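Local structure of penicillin-binding protein (Bacillus halodurans, 3TG9) at residues H48-I53 with T196-T201; I63-L68 with L162-V167; A184-S189 with A230-E235. The protein probably binds penicillin through an active-site serine and may act on peptidoglycan-like substrates, as relatives in the beta-lactamase and penicillin-binding protein family do. All blocks are in the same frame, centred on the assembly; numbering follows the deposited sequence.

Contact 1. Residues H48-I53 with T196-T201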
loop_
_atom_site.group_PDB
_atom_site.type_symbol
_atom_site.label_atom_id
_atom_site.label_comp_id
_atom_site.label_asym_id
_atom_site.label_seq_id
_atom_site.Cartn_x
_atom_site.Cartn_y
_atom_site.Cartn_z
ATOM N N HIS B 48 -17.145 -10.397 11.051
ATOM C CA HIS B 48 -17.212 -8.937 11.064
ATOM C C HIS B 48 -16.095 -8.277 10.263
ATOM O O HIS B 48 -15.937 -7.059 10.283
ATOM C CB HIS B 48 -17.269 -8.421 12.501
ATOM C CG HIS B 48 -18.425 -8.971 13.278
ATOM N ND1 HIS B 48 -18.322 -10.093 14.072
ATOM C CD2 HIS B 48 -19.720 -8.577 13.348
ATOM C CE1 HIS B 48 -19.499 -10.356 14.614
ATOM N NE2 HIS B 48 -20.364 -9.452 14.191
ATOM N N THR B 49 -15.334 -9.097 9.551
ATOM C CA THR B 49 -14.281 -8.620 8.666
ATOM C C THR B 49 -14.891 -7.837 7.510
ATOM O O THR B 49 -15.830 -8.313 6.863
ATOM C CB THR B 49 -13.521 -9.799 8.043
ATOM O OG1 THR B 49 -13.020 -10.661 9.071
ATOM C CG2 THR B 49 -12.373 -9.304 7.189
ATOM N N ARG B 50 -14.360 -6.644 7.246
ATOM C CA ARG B 50 -14.782 -5.868 6.081
ATOM C C ARG B 50 -14.047 -6.279 4.814
ATOM O O ARG B 50 -12.829 -6.470 4.826
ATOM C CB ARG B 50 -14.568 -4.380 6.305
ATOM C CG ARG B 50 -15.561 -3.768 7.222
ATOM C CD ARG B 50 -14.961 -3.560 8.607
ATOM N NE ARG B 50 -15.678 -2.470 9.241
ATOM C CZ ARG B 50 -15.122 -1.557 10.012
ATOM N NH1 ARG B 50 -13.824 -1.617 10.282
ATOM N NH2 ARG B 50 -15.884 -0.598 10.529
ATOM N N PHE B 51 -14.798 -6.391 3.719
ATOM C CA PHE B 51 -14.245 -6.776 2.432
ATOM C C PHE B 51 -14.547 -5.717 1.379
ATOM O O PHE B 51 -15.630 -5.135 1.371
ATOM C CB PHE B 51 -14.840 -8.104 1.968
ATOM C CG PHE B 51 -14.467 -9.279 2.825
ATOM C CD1 PHE B 51 -13.374 -10.065 2.501
ATOM C CD2 PHE B 51 -15.229 -9.615 3.937
ATOM C CE1 PHE B 51 -13.039 -11.156 3.268
ATOM C CE2 PHE B 51 -14.901 -10.705 4.708
ATOM C CZ PHE B 51 -13.801 -11.478 4.375
ATOM N N GLY B 52 -13.584 -5.462 0.497
ATOM C CA GLY B 52 -13.840 -4.638 -0.671
ATOM C C GLY B 52 -14.752 -5.413 -1.603
ATOM O O GLY B 52 -14.650 -6.641 -1.680
ATOM N N ILE B 53 -15.641 -4.719 -2.306
ATOM C CA ILE B 53 -16.630 -5.405 -3.156
ATOM C C ILE B 53 -16.614 -5.002 -4.635
ATOM O O ILE B 53 -17.505 -5.391 -5.408
ATOM C CB ILE B 53 -18.060 -5.247 -2.588
ATOM C CG1 ILE B 53 -18.581 -3.826 -2.800
ATOM C CG2 ILE B 53 -18.090 -5.590 -1.083
ATOM C CD1 ILE B 53 -19.973 -3.603 -2.193
ATOM N N THR B 196 -5.249 4.220 5.225
ATOM C CA THR B 196 -5.920 4.457 6.495
ATOM C C THR B 196 -6.906 3.333 6.795
ATOM O O THR B 196 -7.964 3.565 7.371
ATOM C CB THR B 196 -6.649 5.824 6.524
ATOM O OG1 THR B 196 -7.615 5.879 5.470
ATOM C CG2 THR B 196 -5.659 6.977 6.336
ATOM N N LEU B 197 -6.546 2.111 6.417
ATOM C CA LEU B 197 -7.420 0.963 6.656
ATOM C C LEU B 197 -7.722 0.771 8.146
ATOM O O LEU B 197 -6.809 0.683 8.967
ATOM C CB LEU B 197 -6.810 -0.323 6.090
ATOM C CG LEU B 197 -7.026 -0.676 4.618
ATOM C CD1 LEU B 197 -6.597 -2.110 4.394
ATOM C CD2 LEU B 197 -8.484 -0.484 4.197
ATOM N N PRO B 198 -9.015 0.682 8.497
ATOM C CA PRO B 198 -9.381 0.512 9.904
ATOM C C PRO B 198 -9.282 -0.957 10.294
ATOM O O PRO B 198 -8.988 -1.797 9.442
ATOM C CB PRO B 198 -10.834 0.993 9.955
ATOM C CG PRO B 198 -11.195 1.395 8.512
ATOM C CD PRO B 198 -10.198 0.747 7.626
ATOM N N ALA B 199 -9.500 -1.253 11.567
ATOM C CA ALA B 199 -9.424 -2.620 12.068
ATOM C C ALA B 199 -10.459 -3.503 11.393
ATOM O O ALA B 199 -11.445 -3.011 10.845
ATOM C CB ALA B 199 -9.638 -2.633 13.578
ATOM N N LYS B 200 -10.242 -4.811 11.449
ATOM C CA LYS B 200 -11.228 -5.763 10.955
ATOM C C LYS B 200 -11.564 -5.500 9.488
ATOM O O LYS B 200 -12.731 -5.421 9.091
ATOM C CB LYS B 200 -12.471 -5.763 11.849
ATOM C CG LYS B 200 -12.195 -6.380 13.234
ATOM C CD LYS B 200 -13.459 -6.652 14.054
ATOM C CE LYS B 200 -13.722 -5.558 15.098
ATOM N NZ LYS B 200 -14.394 -4.346 14.537
ATOM N N THR B 201 -10.502 -5.372 8.701
ATOM C CA THR B 201 -10.590 -5.162 7.269
ATOM C C THR B 201 -9.631 -6.128 6.604
ATOM O O THR B 201 -8.484 -6.247 7.008
ATOM C CB THR B 201 -10.192 -3.737 6.872
ATOM O OG1 THR B 201 -10.917 -2.796 7.673
ATOM C CG2 THR B 201 -10.509 -3.493 5.407
#

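Contact 2. Residues I63-L68 with L162-V167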
loop_
_atom_site.group_PDB
_atom_site.type_symbol
_atom_site.label_atom_id
_atom_site.label_comp_id
_atom_site.label_asym_id
_atom_site.label_seq_id
_atom_site.Cartn_x
_atom_site.Cartn_y
_atom_site.Cartn_z
ATOM N N ILE B 63 -28.863 3.687 -5.950
ATOM C CA ILE B 63 -29.769 4.007 -4.853
ATOM C C ILE B 63 -29.689 5.503 -4.537
ATOM O O ILE B 63 -30.707 6.176 -4.376
ATOM C CB ILE B 63 -29.418 3.199 -3.590
ATOM C CG1 ILE B 63 -29.594 1.702 -3.839
ATOM C CG2 ILE B 63 -30.268 3.647 -2.395
ATOM C CD1 ILE B 63 -29.311 0.842 -2.610
ATOM N N ALA B 64 -28.469 6.021 -4.452
ATOM C CA ALA B 64 -28.261 7.429 -4.128
ATOM C C ALA B 64 -28.891 8.330 -5.185
ATOM O O ALA B 64 -29.544 9.321 -4.859
ATOM C CB ALA B 64 -26.772 7.729 -3.996
ATOM N N ILE B 65 -28.690 7.978 -6.451
ATOM C CA ILE B 65 -29.211 8.769 -7.562
ATOM C C ILE B 65 -30.734 8.767 -7.563
ATOM O O ILE B 65 -31.372 9.782 -7.862
ATOM C CB ILE B 65 -28.710 8.246 -8.913
ATOM C CG1 ILE B 65 -27.273 8.709 -9.164
ATOM C CG2 ILE B 65 -29.623 8.726 -10.036
ATOM C CD1 ILE B 65 -27.151 10.202 -9.396
ATOM N N CYS B 66 -31.314 7.625 -7.217
ATOM C CA CYS B 66 -32.767 7.512 -7.126
ATOM C C CYS B 66 -33.307 8.359 -5.978
ATOM O O CYS B 66 -34.373 8.955 -6.101
ATOM C CB CYS B 66 -33.185 6.052 -6.968
ATOM S SG CYS B 66 -32.876 5.081 -8.446
ATOM N N GLN B 67 -32.567 8.429 -4.871
ATOM C CA GLN B 67 -33.006 9.230 -3.726
ATOM C C GLN B 67 -33.095 10.705 -4.079
ATOM O O GLN B 67 -33.974 11.418 -3.590
ATOM C CB GLN B 67 -32.069 9.066 -2.537
ATOM C CG GLN B 67 -32.080 7.705 -1.899
ATOM C CD GLN B 67 -31.086 7.622 -0.765
ATOM O OE1 GLN B 67 -30.076 8.326 -0.772
ATOM N NE2 GLN B 67 -31.363 6.767 0.217
ATOM N N LEU B 68 -32.173 11.164 -4.917
ATOM C CA LEU B 68 -32.193 12.545 -5.375
ATOM C C LEU B 68 -33.402 12.774 -6.274
ATOM O O LEU B 68 -34.031 13.832 -6.232
ATOM C CB LEU B 68 -30.905 12.885 -6.122
ATOM C CG LEU B 68 -29.615 12.771 -5.303
ATOM C CD1 LEU B 68 -28.426 13.127 -6.160
ATOM C CD2 LEU B 68 -29.680 13.655 -4.069
ATOM N N LEU B 162 -20.312 12.001 -9.743
ATOM C CA LEU B 162 -20.121 13.438 -9.872
ATOM C C LEU B 162 -21.455 14.187 -9.847
ATOM O O LEU B 162 -21.534 15.316 -9.368
ATOM C CB LEU B 162 -19.329 13.753 -11.142
ATOM C CG LEU B 162 -17.866 13.330 -10.995
ATOM C CD1 LEU B 162 -17.087 13.474 -12.293
ATOM C CD2 LEU B 162 -17.212 14.133 -9.880
ATOM N N VAL B 163 -22.508 13.556 -10.353
ATOM C CA VAL B 163 -23.830 14.161 -10.287
ATOM C C VAL B 163 -24.323 14.189 -8.847
ATOM O O VAL B 163 -24.840 15.201 -8.381
ATOM C CB VAL B 163 -24.841 13.433 -11.191
ATOM C CG1 VAL B 163 -26.251 13.927 -10.912
ATOM C CG2 VAL B 163 -24.470 13.635 -12.660
ATOM N N VAL B 164 -24.141 13.083 -8.133
ATOM C CA VAL B 164 -24.549 13.023 -6.738
ATOM C C VAL B 164 -23.879 14.124 -5.931
ATOM O O VAL B 164 -24.508 14.748 -5.077
ATOM C CB VAL B 164 -24.227 11.656 -6.104
ATOM C CG1 VAL B 164 -24.363 11.726 -4.581
ATOM C CG2 VAL B 164 -25.141 10.578 -6.672
ATOM N N GLU B 165 -22.600 14.363 -6.211
ATOM C CA GLU B 165 -21.833 15.376 -5.501
ATOM C C GLU B 165 -22.328 16.766 -5.861
ATOM O O GLU B 165 -22.528 17.621 -4.992
ATOM C CB GLU B 165 -20.340 15.256 -5.836
ATOM C CG GLU B 165 -19.673 14.027 -5.248
ATOM C CD GLU B 165 -18.169 13.989 -5.484
ATOM O OE1 GLU B 165 -17.673 14.682 -6.397
ATOM O OE2 GLU B 165 -17.483 13.248 -4.750
ATOM N N SER B 166 -22.521 16.975 -7.157
ATOM C CA SER B 166 -22.918 18.273 -7.686
ATOM C C SER B 166 -24.308 18.675 -7.209
ATOM O O SER B 166 -24.576 19.853 -6.962
ATOM C CB SER B 166 -22.865 18.252 -9.215
ATOM O OG SER B 166 -23.003 19.554 -9.754
ATOM N N VAL B 167 -25.187 17.685 -7.078
ATOM C CA VAL B 167 -26.555 17.915 -6.627
ATOM C C VAL B 167 -26.645 18.030 -5.112
ATOM O O VAL B 167 -27.435 18.815 -4.590
ATOM C CB VAL B 167 -27.497 16.768 -7.081
ATOM C CG1 VAL B 167 -28.845 16.872 -6.392
ATOM C CG2 VAL B 167 -27.648 16.759 -8.606
#

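Contact 3. Residues A184-S189 with A230-E235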
loop_
_atom_site.group_PDB
_atom_site.type_symbol
_atom_site.label_atom_id
_atom_site.label_comp_id
_atom_site.label_asym_id
_atom_site.label_seq_id
_atom_site.Cartn_x
_atom_site.Cartn_y
_atom_site.Cartn_z
ATOM N N ALA B 184 -29.721 2.450 6.460
ATOM C CA ALA B 184 -30.026 1.019 6.361
ATOM C C ALA B 184 -29.378 0.190 7.462
ATOM O O ALA B 184 -29.393 -1.043 7.404
ATOM C CB ALA B 184 -29.621 0.477 4.994
ATOM N N GLY B 185 -28.778 0.863 8.442
ATOM C CA GLY B 185 -28.230 0.195 9.608
ATOM C C GLY B 185 -26.871 -0.444 9.414
ATOM O O GLY B 185 -26.469 -1.292 10.205
ATOM N N MET B 186 -26.160 -0.034 8.365
ATOM C CA MET B 186 -24.849 -0.592 8.043
ATOM C C MET B 186 -23.705 0.195 8.711
ATOM O O MET B 186 -23.049 1.008 8.058
ATOM C CB MET B 186 -24.661 -0.609 6.523
ATOM C CG MET B 186 -25.782 -1.342 5.771
ATOM S SD MET B 186 -25.801 -1.023 3.980
ATOM C CE MET B 186 -24.236 -1.753 3.495
ATOM N N HIS B 187 -23.461 -0.064 9.994
ATOM C CA HIS B 187 -22.475 0.704 10.762
ATOM C C HIS B 187 -21.043 0.183 10.629
ATOM O O HIS B 187 -20.117 0.776 11.172
ATOM C CB HIS B 187 -22.862 0.746 12.246
ATOM C CG HIS B 187 -24.327 0.957 12.485
ATOM N ND1 HIS B 187 -24.927 2.195 12.393
ATOM C CD2 HIS B 187 -25.309 0.083 12.815
ATOM C CE1 HIS B 187 -26.216 2.074 12.651
ATOM N NE2 HIS B 187 -26.477 0.805 12.912
ATOM N N GLU B 188 -20.861 -0.926 9.920
ATOM C CA GLU B 188 -19.532 -1.486 9.717
ATOM C C GLU B 188 -19.040 -1.360 8.275
ATOM O O GLU B 188 -18.174 -2.121 7.846
ATOM C CB GLU B 188 -19.512 -2.957 10.121
ATOM C CG GLU B 188 -19.807 -3.211 11.583
ATOM C CD GLU B 188 -19.225 -4.531 12.050
ATOM O OE1 GLU B 188 -19.982 -5.360 12.591
ATOM O OE2 GLU B 188 -18.003 -4.745 11.859
ATOM N N SER B 189 -19.581 -0.396 7.539
ATOM C CA SER B 189 -19.282 -0.247 6.119
ATOM C C SER B 189 -18.773 1.145 5.809
ATOM O O SER B 189 -19.091 2.099 6.519
ATOM C CB SER B 189 -20.536 -0.515 5.270
ATOM O OG SER B 189 -20.888 -1.883 5.308
ATOM N N ALA B 230 -16.075 -0.083 -2.542
ATOM C CA ALA B 230 -16.539 0.120 -1.168
ATOM C C ALA B 230 -16.332 -1.140 -0.330
ATOM O O ALA B 230 -16.136 -2.231 -0.873
ATOM C CB ALA B 230 -17.993 0.541 -1.140
ATOM N N TYR B 231 -16.363 -0.979 0.993
ATOM C CA TYR B 231 -16.169 -2.092 1.921
ATOM C C TYR B 231 -17.442 -2.349 2.718
ATOM O O TYR B 231 -18.112 -1.411 3.130
ATOM C CB TYR B 231 -15.041 -1.793 2.907
ATOM C CG TYR B 231 -13.627 -1.797 2.328
ATOM C CD1 TYR B 231 -12.792 -2.900 2.494
ATOM C CD2 TYR B 231 -13.123 -0.697 1.644
ATOM C CE1 TYR B 231 -11.499 -2.918 1.982
ATOM C CE2 TYR B 231 -11.808 -0.702 1.124
ATOM C CZ TYR B 231 -11.009 -1.816 1.303
ATOM O OH TYR B 231 -9.718 -1.845 0.814
ATOM N N VAL B 232 -17.769 -3.617 2.934
ATOM C CA VAL B 232 -18.862 -3.980 3.823
ATOM C C VAL B 232 -18.513 -5.294 4.487
ATOM O O VAL B 232 -17.569 -5.969 4.074
ATOM C CB VAL B 232 -20.194 -4.184 3.060
ATOM C CG1 VAL B 232 -20.593 -2.920 2.309
ATOM C CG2 VAL B 232 -20.082 -5.366 2.116
ATOM N N THR B 233 -19.278 -5.641 5.521
ATOM C CA THR B 233 -19.293 -6.991 6.069
ATOM C C THR B 233 -20.463 -7.717 5.411
ATOM O O THR B 233 -21.386 -7.072 4.914
ATOM C CB THR B 233 -19.555 -6.975 7.580
ATOM O OG1 THR B 233 -20.822 -6.354 7.828
ATOM C CG2 THR B 233 -18.460 -6.203 8.321
ATOM N N ALA B 234 -20.431 -9.049 5.412
ATOM C CA ALA B 234 -21.500 -9.846 4.806
ATOM C C ALA B 234 -22.870 -9.424 5.316
ATOM O O ALA B 234 -23.819 -9.271 4.536
ATOM C CB ALA B 234 -21.275 -11.333 5.068
ATOM N N GLU B 235 -22.972 -9.242 6.629
ATOM C CA GLU B 235 -24.246 -8.919 7.254
ATOM C C GLU B 235 -24.705 -7.484 6.993
ATOM O O GLU B 235 -25.899 -7.231 6.891
ATOM C CB GLU B 235 -24.222 -9.222 8.756
ATOM C CG GLU B 235 -25.585 -9.059 9.399
ATOM C CD GLU B 235 -25.643 -9.605 10.816
ATOM O OE1 GLU B 235 -24.567 -9.904 11.387
ATOM O OE2 GLU B 235 -26.770 -9.728 11.353
#

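Contact 1. Residues H48-I53 with T196-T201
Arg50 grips the loop 196-201 twice, with its backbone and with its guanidinium group. The nearly straight bond from Arg50 N to Lys200 O (2.7 Å, N-H...O angle 167°) is the stronger grip, although its donor lies tilted from the carbonyl plane. The arginine side chain runs on past the same oxygen, its CB 3.5 Å from Lys200 O. A bend at chi2 (102°) then turns the chain back along the loop, where NH1 reaches Ala199 O at 2.8 Å in a weak, strongly bent bond. Both carbonyls lie at the edge of the guanidinium, near its plane, whereas Pro198 CB approaches NH1 obliquely at 4.0 Å.

Two CA-H...O contacts flank the strong bond, from Thr49 CA to Lys200 O and from Thr201 CA to Arg50 O, the second 3.6 Å long. They accompany a single beta bridge between Arg50 and Thr201, made by the backbone bonds of Arg50 to Lys200 and Ala202. Lys200 itself has positive phi, and its side chain runs past the backbone of His48. Its ammonium NZ is 5.1 Å from Arg50 NH1, and the two charged atoms are not in contact.

In the second shell, Thr201 OG1 bonds to Pro198 O (2.8 Å) from above the carbonyl plane and closes the loop on itself. Arg50 NE is held by Glu188 O, fixing the guanidinium from beyond the two segments, and Thr49 OG1 bonds to Glu46 N. Thr196 and Ala199 pack on Trp213 and Ala40 of the second subunit. The loop lies beside the short antiparallel pair of strands 51-52 and 231-232, joined by one bridge just before strand 51-52, while Thr201 and Leu197 rest on Tyr231 of the latter strand.

Contact 2. Residues I63-L68 with L162-V167
No ring, amide or carboxylate takes part where Ala64, Ile65 and Leu68 meet Val163, Val164 and Val167; the flat groups come from outside the two segments, Tyr175 of helix 172-182 touching Ala64, Leu68 and Val164, and Trp83 touching Val167. Between the helices themselves only aliphatic carbons meet. Val164 points CG2 into the other helix, its branch being the one anti to the carbonyl carbon, and this methyl is approached by Ala64 CB at 4.2 Å and by Ile65 CD1 at 3.4 Å. The second pair is tighter than ordinary van der Waals contact. With Ile65 CG1 beside the backbone N, the turn at chi2 (-69°) carries CD1 over to Val164. The Ile65 side chain also crosses that of Val163 at about a right angle, its CD1 4.1 Å from Val163 CG1. One turn on, Leu68 and Val167 reach toward each other tip to tip, with Leu68 CD1 3.8 Å from Val167 CG1, and Leu68 CD1 also lies 3.9 Å from the CA of Val164.

The segment axes run 10.0 Å apart at 38°, and Ala64 with Ile65, then Leu68, provide contacts on successive turns. Helix 93-98 closes one flank through Ile93, which touches Ile65 and Val163. The contact joins helix 58-70 to helix 155-168 in the helical part of the fold. Helix 58-70 also appears to carry the lysine of an SxxK motif (Ser55, Lys58) at its start.

With no hydrogen bond across it, the contact depends on dispersion and on the exclusion of water, while the polar ends of Gln67 and Glu165 are bonded to other partners, among them Tyr175 and Arg129.

Contact 3. Residues A184-S189 with A230-E235
Ser189 leans on strand 231-232 with its whole short side chain. Its CB lies 3.4 Å from Tyr231 O and 3.8 Å from Val232 CG1. One bond farther, OG sits 3.2 Å from the same Val232 methyl and 3.3 Å from Val232 CA. These are packing contacts; the polar partner of OG is Asp236 OD2, which also takes the backbone N of Glu188. The rotation about chi1 (-70°) sets OG anti to the carbonyl carbon, over Val232 and toward the beginning of helix 234-245.

The segment 184-189 is the way out of helix 172-182: Gly185, at positive phi, is the C-prime residue of a Schellman motif that ends the helix, and a type I turn from Met186 to Ser189 follows. Opposing this turn is a helix start, where Thr233 serves as N-cap, its OG1 bonding to Asp236 N.

Met186 completes the apolar side of the contact, bending at chi3 so that CE meets Val232 CG1 at 4.0 Å. Glu188 crosses Thr233 at about a right angle, with both CB and OE2 3.9 Å from Thr233 CG2.

Overall arrangement
Contacts 1 and 3 are neighbours, with centres 10 Å apart, and touch through the small sheet of strands 51-52 and 231-232, where Phe51 N lies 2.8 Å from Val232 O. Contact 2 stands apart in the helical region, its centre 25 Å from that of contact 1 and 20 Å from that of contact 3, although helix 58-70 is the next element in the chain after strand 51-52. Contacts 2 and 3 are buried, whereas contact 1 is partly exposed and near the second subunit. Contact 1 is joined by a backbone bond and a weaker guanidinium bond, aliphatic packing alone makes contact 2, and contact 3 is packing whose polar groups turn to outside partners, chiefly Asp236.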